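Local coordinates for protein pullulanase (Bacillus acidopullulyticus, PDB 2WAN) that hydrolyses the alpha-1,6-glucosidic linkages of pullulan and, as a debranching enzyme with an amylase-type catalytic barrel, probably those at the branch points of starch polysaccharides, at residues Gln420-Gln425 / Ser540-Arg545; Lys456-Thr461 / Ile531-Gln536. All coordinates share one frame; numbering follows the deposited sequence. Where two conformers were deposited one is given.

Contact 1 (Gln420-Gln425 / Ser540-Arg545)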
loop_
_atom_site.group_PDB
_atom_site.type_symbol
_atom_site.label_atom_id
_atom_site.label_comp_id
_atom_site.label_asym_id
_atom_site.label_seq_id
_atom_site.Cartn_x
_atom_site.Cartn_y
_atom_site.Cartn_z
ATOM N N GLN A 420 30.488 -8.734 -4.210
ATOM C CA GLN A 420 30.789 -7.841 -5.341
ATOM C C GLN A 420 30.462 -8.427 -6.726
ATOM O O GLN A 420 30.399 -7.697 -7.701
ATOM C CB GLN A 420 32.242 -7.351 -5.301
ATOM C CG GLN A 420 32.574 -6.466 -4.107
ATOM C CD GLN A 420 31.683 -5.239 -4.006
ATOM O OE1 GLN A 420 31.069 -4.991 -2.968
ATOM N NE2 GLN A 420 31.604 -4.467 -5.088
ATOM N N GLY A 421 30.272 -9.742 -6.803
ATOM C CA GLY A 421 29.860 -10.384 -8.041
ATOM C C GLY A 421 28.358 -10.591 -8.191
ATOM O O GLY A 421 27.919 -11.132 -9.197
ATOM N N ASP A 422 27.579 -10.170 -7.192
ATOM C CA ASP A 422 26.124 -10.378 -7.196
ATOM C C ASP A 422 25.495 -9.583 -8.348
ATOM O O ASP A 422 25.849 -8.423 -8.552
ATOM C CB ASP A 422 25.540 -9.925 -5.864
ATOM C CG ASP A 422 24.035 -10.090 -5.803
ATOM O OD1 ASP A 422 23.570 -11.221 -6.042
ATOM O OD2 ASP A 422 23.351 -9.072 -5.568
ATOM N N HIS A 423 24.597 -10.221 -9.101
ATOM C CA HIS A 423 23.870 -9.564 -10.196
ATOM C C HIS A 423 22.342 -9.494 -9.954
ATOM O O HIS A 423 21.705 -10.505 -9.649
ATOM C CB HIS A 423 24.180 -10.266 -11.524
ATOM C CG HIS A 423 23.616 -9.563 -12.722
ATOM N ND1 HIS A 423 22.680 -10.136 -13.559
ATOM C CD2 HIS A 423 23.847 -8.321 -13.206
ATOM C CE1 HIS A 423 22.364 -9.274 -14.514
ATOM N NE2 HIS A 423 23.054 -8.164 -14.319
ATOM N N GLU A 424 21.780 -8.290 -10.104
ATOM C CA GLU A 424 20.337 -8.048 -9.966
ATOM C C GLU A 424 19.484 -8.913 -10.891
ATOM O O GLU A 424 19.902 -9.284 -12.004
ATOM C CB GLU A 424 20.006 -6.560 -10.174
ATOM C CG GLU A 424 20.470 -5.963 -11.511
ATOM C CD GLU A 424 21.919 -5.442 -11.498
ATOM O OE1 GLU A 424 22.711 -5.773 -10.577
ATOM O OE2 GLU A 424 22.270 -4.694 -12.433
ATOM N N GLN A 425 18.283 -9.220 -10.406
ATOM C CA GLN A 425 17.316 -10.008 -11.142
ATOM C C GLN A 425 16.049 -9.177 -11.375
ATOM O O GLN A 425 15.033 -9.323 -10.680
ATOM C CB GLN A 425 17.022 -11.314 -10.403
ATOM C CG GLN A 425 18.167 -12.309 -10.410
ATOM C CD GLN A 425 18.586 -12.732 -11.805
ATOM O OE1 GLN A 425 19.777 -12.749 -12.128
ATOM N NE2 GLN A 425 17.610 -13.068 -12.639
ATOM N N SER A 540 22.102 -16.001 -2.875
ATOM C CA SER A 540 21.820 -17.376 -3.286
ATOM C C SER A 540 20.754 -17.430 -4.368
ATOM O O SER A 540 20.900 -18.132 -5.359
ATOM C CB SER A 540 21.341 -18.216 -2.091
ATOM O OG SER A 540 21.020 -19.539 -2.501
ATOM N N LEU A 541 19.666 -16.699 -4.137
ATOM C CA LEU A 541 18.547 -16.670 -5.078
ATOM C C LEU A 541 19.017 -16.046 -6.400
ATOM O O LEU A 541 18.731 -16.597 -7.463
ATOM C CB LEU A 541 17.323 -15.964 -4.494
ATOM C CG LEU A 541 16.561 -16.785 -3.416
ATOM C CD1 LEU A 541 15.445 -15.989 -2.792
ATOM C CD2 LEU A 541 16.003 -18.107 -4.018
ATOM N N HIS A 542 19.778 -14.955 -6.316
ATOM C CA HIS A 542 20.302 -14.310 -7.524
ATOM C C HIS A 542 21.164 -15.265 -8.342
ATOM O O HIS A 542 21.081 -15.267 -9.572
ATOM C CB HIS A 542 21.133 -13.063 -7.200
ATOM C CG HIS A 542 20.345 -11.853 -6.775
ATOM N ND1 HIS A 542 18.976 -11.724 -6.921
ATOM C CD2 HIS A 542 20.780 -10.670 -6.283
ATOM C CE1 HIS A 542 18.602 -10.524 -6.489
ATOM N NE2 HIS A 542 19.685 -9.860 -6.123
ATOM N N GLN A 543 21.980 -16.083 -7.669
ATOM C CA GLN A 543 22.822 -17.074 -8.370
ATOM C C GLN A 543 21.993 -18.075 -9.156
ATOM O O GLN A 543 22.491 -18.676 -10.106
ATOM C CB GLN A 543 23.713 -17.838 -7.395
ATOM C CG GLN A 543 24.970 -17.090 -6.968
ATOM C CD GLN A 543 25.551 -17.647 -5.672
ATOM O OE1 GLN A 543 25.081 -18.670 -5.149
ATOM N NE2 GLN A 543 26.561 -16.967 -5.135
ATOM N N GLN A 544 20.735 -18.262 -8.759
ATOM C CA GLN A 544 19.822 -19.160 -9.486
ATOM C C GLN A 544 18.873 -18.384 -10.414
ATOM O O GLN A 544 17.868 -18.930 -10.888
ATOM C CB GLN A 544 19.049 -20.075 -8.499
ATOM C CG GLN A 544 19.957 -20.916 -7.559
ATOM C CD GLN A 544 21.184 -21.530 -8.245
ATOM O OE1 GLN A 544 22.310 -21.401 -7.755
ATOM N NE2 GLN A 544 20.974 -22.180 -9.380
ATOM N N ARG A 545 19.203 -17.113 -10.684
ATOM C CA ARG A 545 18.392 -16.237 -11.533
ATOM C C ARG A 545 16.963 -16.061 -10.982
ATOM O O ARG A 545 15.966 -15.972 -11.736
ATOM C CB ARG A 545 18.411 -16.727 -13.002
ATOM C CG ARG A 545 19.846 -16.803 -13.568
ATOM C CD ARG A 545 19.947 -17.606 -14.875
ATOM N NE ARG A 545 19.458 -18.984 -14.741
ATOM C CZ ARG A 545 20.112 -19.983 -14.142
ATOM N NH1 ARG A 545 21.313 -19.798 -13.594
ATOM N NH2 ARG A 545 19.554 -21.183 -14.090
HETATM O O HOH W 1 14.498 -13.413 -12.176
#
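The imidazole of His542 is the flat group on which the loop 420-425 settles. Over one face lies the carbonyl oxygen of His423, 3.3 Å above the ring plane and offset toward the rim, with Glu424 CA and Gln425 N on the same face; a hydrogen bond from Gln425 N to Asp617 OD1 fixes this part of the loop. Asp422 meets the ring at its edge, its carboxylate nearly coplanar with the imidazole (13° between the planes) and turned to the CD2 side; the approach there is modelled too tightly for its exact distance to be trusted. The carboxylate is also held from outside, by a hydrogen bond between OD2 and His615 ND1. At ND1 of His542 the chain of Gln425 slides past in the opposite direction, its CG 3.6 Å from that nitrogen. Bent at chi2 (-60°), Gln425 then lays its amide against the backbone of Arg545, with NE2 3.4 Å from Arg545 CA. No direct hydrogen bond joins the two segments; a water accepts from Gln425 NE2 at 3.2 Å and lies 3.0 Å from Arg545 O, one of several acceptors competing for its protons. Arg545, at positive phi, is the C' residue of a Schellman motif that ends helix 529-543, with Arg545 N bonded to His542 O at 2.9 Å and Ile546 N to Leu541 O. The loop, which leads toward barrel strand 435-438, thus packs on the C-terminal turn of a helix of the catalytic (beta/alpha)8 barrel. Both nitrogens of the buried imidazole face carbonyl oxygens, which can only accept: NE2 bonds His615 O, and ND1, weakly, Ile546 O. If the weak bond is real, the ring would carry both protons and probably be charged.

Contact 2 (Lys456-Thr461 / Ile531-Gln536)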
loop_
_atom_site.group_PDB
_atom_site.type_symbol
_atom_site.label_atom_id
_atom_site.label_comp_id
_atom_site.label_asym_id
_atom_site.label_seq_id
_atom_site.Cartn_x
_atom_site.Cartn_y
_atom_site.Cartn_z
ATOM N N LYS A 456 15.031 -20.256 8.980
ATOM C CA LYS A 456 16.037 -19.179 8.923
ATOM C C LYS A 456 16.352 -18.701 7.503
ATOM O O LYS A 456 16.162 -19.442 6.542
ATOM C CB LYS A 456 17.348 -19.649 9.564
ATOM C CG LYS A 456 17.173 -20.176 11.008
ATOM C CD LYS A 456 16.886 -19.033 11.993
ATOM C CE LYS A 456 16.886 -19.561 13.444
ATOM N NZ LYS A 456 16.548 -18.479 14.398
ATOM N N TYR A 457 16.840 -17.465 7.380
ATOM C CA TYR A 457 17.302 -16.958 6.082
ATOM C C TYR A 457 18.227 -17.966 5.409
ATOM O O TYR A 457 18.143 -18.162 4.193
ATOM C CB TYR A 457 18.075 -15.631 6.202
ATOM C CG TYR A 457 17.328 -14.476 6.840
ATOM C CD1 TYR A 457 16.121 -13.999 6.308
ATOM C CD2 TYR A 457 17.856 -13.831 7.965
ATOM C CE1 TYR A 457 15.469 -12.908 6.882
ATOM C CE2 TYR A 457 17.203 -12.741 8.554
ATOM C CZ TYR A 457 16.002 -12.295 8.007
ATOM O OH TYR A 457 15.348 -11.227 8.593
ATOM N N LEU A 458 19.144 -18.555 6.182
ATOM C CA LEU A 458 20.188 -19.400 5.590
ATOM C C LEU A 458 19.656 -20.674 4.939
ATOM O O LEU A 458 20.359 -21.283 4.127
ATOM C CB LEU A 458 21.305 -19.756 6.607
ATOM C CG LEU A 458 22.216 -18.583 6.999
ATOM C CD1 LEU A 458 23.360 -19.127 7.849
ATOM C CD2 LEU A 458 22.780 -17.849 5.778
ATOM N N ALA A 459 18.435 -21.094 5.285
ATOM C CA ALA A 459 17.835 -22.244 4.601
ATOM C C ALA A 459 17.801 -22.038 3.080
ATOM O O ALA A 459 17.930 -22.998 2.330
ATOM C CB ALA A 459 16.429 -22.543 5.150
ATOM N N PHE A 460 17.650 -20.780 2.637
ATOM C CA PHE A 460 17.626 -20.431 1.208
ATOM C C PHE A 460 18.985 -20.522 0.509
ATOM O O PHE A 460 19.079 -20.290 -0.705
ATOM C CB PHE A 460 17.086 -19.005 1.022
ATOM C CG PHE A 460 15.593 -18.881 1.180
ATOM C CD1 PHE A 460 15.000 -18.849 2.445
ATOM C CD2 PHE A 460 14.777 -18.742 0.059
ATOM C CE1 PHE A 460 13.611 -18.722 2.586
ATOM C CE2 PHE A 460 13.378 -18.619 0.194
ATOM C CZ PHE A 460 12.798 -18.588 1.450
ATOM N N THR A 461 20.049 -20.816 1.256
ATOM C CA THR A 461 21.381 -20.957 0.660
ATOM C C THR A 461 21.758 -22.422 0.449
ATOM O O THR A 461 22.833 -22.716 -0.111
ATOM C CB THR A 461 22.504 -20.324 1.551
ATOM O OG1 THR A 461 22.694 -21.113 2.745
ATOM C CG2 THR A 461 22.163 -18.877 1.939
ATOM N N ILE A 531 22.233 -9.257 9.165
ATOM C CA ILE A 531 22.517 -8.519 7.927
ATOM C C ILE A 531 23.179 -9.456 6.919
ATOM O O ILE A 531 22.693 -9.604 5.791
ATOM C CB ILE A 531 23.388 -7.276 8.191
ATOM C CG1 ILE A 531 22.671 -6.328 9.166
ATOM C CG2 ILE A 531 23.723 -6.555 6.860
ATOM C CD1 ILE A 531 23.435 -5.000 9.449
ATOM N N THR A 532 24.271 -10.111 7.342
ATOM C CA THR A 532 25.007 -11.012 6.465
ATOM C C THR A 532 24.128 -12.156 5.950
ATOM O O THR A 532 24.178 -12.499 4.766
ATOM C CB THR A 532 26.229 -11.579 7.197
ATOM O OG1 THR A 532 27.053 -10.469 7.591
ATOM C CG2 THR A 532 27.022 -12.522 6.274
ATOM N N GLU A 533 23.306 -12.720 6.839
ATOM C CA GLU A 533 22.513 -13.887 6.465
ATOM C C GLU A 533 21.404 -13.566 5.488
ATOM O O GLU A 533 21.143 -14.361 4.600
ATOM C CB GLU A 533 21.989 -14.643 7.696
ATOM C CG GLU A 533 23.182 -15.303 8.459
ATOM C CD GLU A 533 22.831 -15.815 9.841
ATOM O OE1 GLU A 533 21.635 -15.889 10.174
ATOM O OE2 GLU A 533 23.770 -16.152 10.618
ATOM N N LEU A 534 20.780 -12.398 5.628
ATOM C CA LEU A 534 19.770 -11.993 4.652
ATOM C C LEU A 534 20.425 -11.686 3.313
ATOM O O LEU A 534 19.896 -12.049 2.257
ATOM C CB LEU A 534 18.933 -10.817 5.170
ATOM C CG LEU A 534 17.855 -10.244 4.218
ATOM C CD1 LEU A 534 16.893 -11.326 3.660
ATOM C CD2 LEU A 534 17.065 -9.119 4.873
ATOM N N LYS A 535 21.591 -11.045 3.355
ATOM C CA LYS A 535 22.335 -10.850 2.104
ATOM C C LYS A 535 22.662 -12.191 1.457
ATOM O O LYS A 535 22.608 -12.300 0.236
ATOM C CB LYS A 535 23.623 -10.027 2.322
ATOM C CG LYS A 535 23.370 -8.574 2.655
ATOM C CD LYS A 535 24.689 -7.830 2.971
ATOM C CE LYS A 535 24.391 -6.349 3.205
ATOM N NZ LYS A 535 25.595 -5.631 3.752
ATOM N N GLN A 536 23.009 -13.210 2.264
ATOM C CA GLN A 536 23.321 -14.531 1.710
ATOM C C GLN A 536 22.097 -15.160 1.069
ATOM O O GLN A 536 22.218 -15.803 0.035
ATOM C CB GLN A 536 23.919 -15.455 2.778
ATOM C CG GLN A 536 25.325 -15.015 3.170
ATOM C CD GLN A 536 25.884 -15.818 4.335
ATOM O OE1 GLN A 536 25.469 -15.656 5.479
ATOM N NE2 GLN A 536 26.848 -16.672 4.042
HETATM O O HOH W 2 19.631 -17.138 8.791
#
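Tyr457 and Leu534 are brought together from different chi1 wells. Tyr457 CG lies anti to its carbonyl carbon (chi1 -58°), which carries the ring over Leu534 CB; that atom stands 4.1 Å from the ring centroid and only 4° off the normal, a CH-pi contact over the middle of the face. Leu534 CG is anti to its backbone N (chi1 178°), and from there CD1 reaches the CD1 side of the ring, 3.8 Å from Tyr457 CD1. The phenol OH is bonded to Glu518 O. Next along, Leu458 crosses Glu533 at about a right angle, with its CG 3.7 Å from Glu533 CG, so the aliphatic part of the glutamate serves as an apolar surface. These side chains join the 3-10 turns of 457-461 to helix 529-543, the helix that precedes the third strand, 547-552, of the (beta/alpha)8 barrel; Trp610 and Tyr614 of helix 597-614 also touch Leu534. The polar end of Glu533 is held separately: OE2 is hydrogen-bonded to Thr523 OG1, while OE1 accepts at 2.7 Å from a water that in turn accepts from Leu458 N at 3.0 Å. Leu458 CD2 also approaches Gln536 OE1, at 3.5 Å. At the far end of the 3-10 segment, Thr461 lays CG2 3.6 Å from Gln536 O and leaves its hydroxyl for its own turn. OG1 donates to Leu458 O at 2.7 Å, in the carbonyl plane and on a lone pair, and the same oxygen also accepts from Thr461 N.

Both contacts draw on helix 529-543, contact 2 on its N-terminal half and contact 1 on its C-terminal end, and their centres lie about 13 Å apart. They meet where Ser540 OG comes 2.7 Å from Phe460 O, probably a hydrogen bond, and where Leu541 CD1 packs 4.0 Å from Phe460 CD2. Along the chain, contact 2 is nested inside the loop closed by contact 1, so two separate parts of the polypeptide preceding the helix are laid against it. Contact 1 is at the surface, with a bound glycerol about 4 Å from the side chain of Asp422, probably from the crystallisation liquor; contact 2 is partly buried.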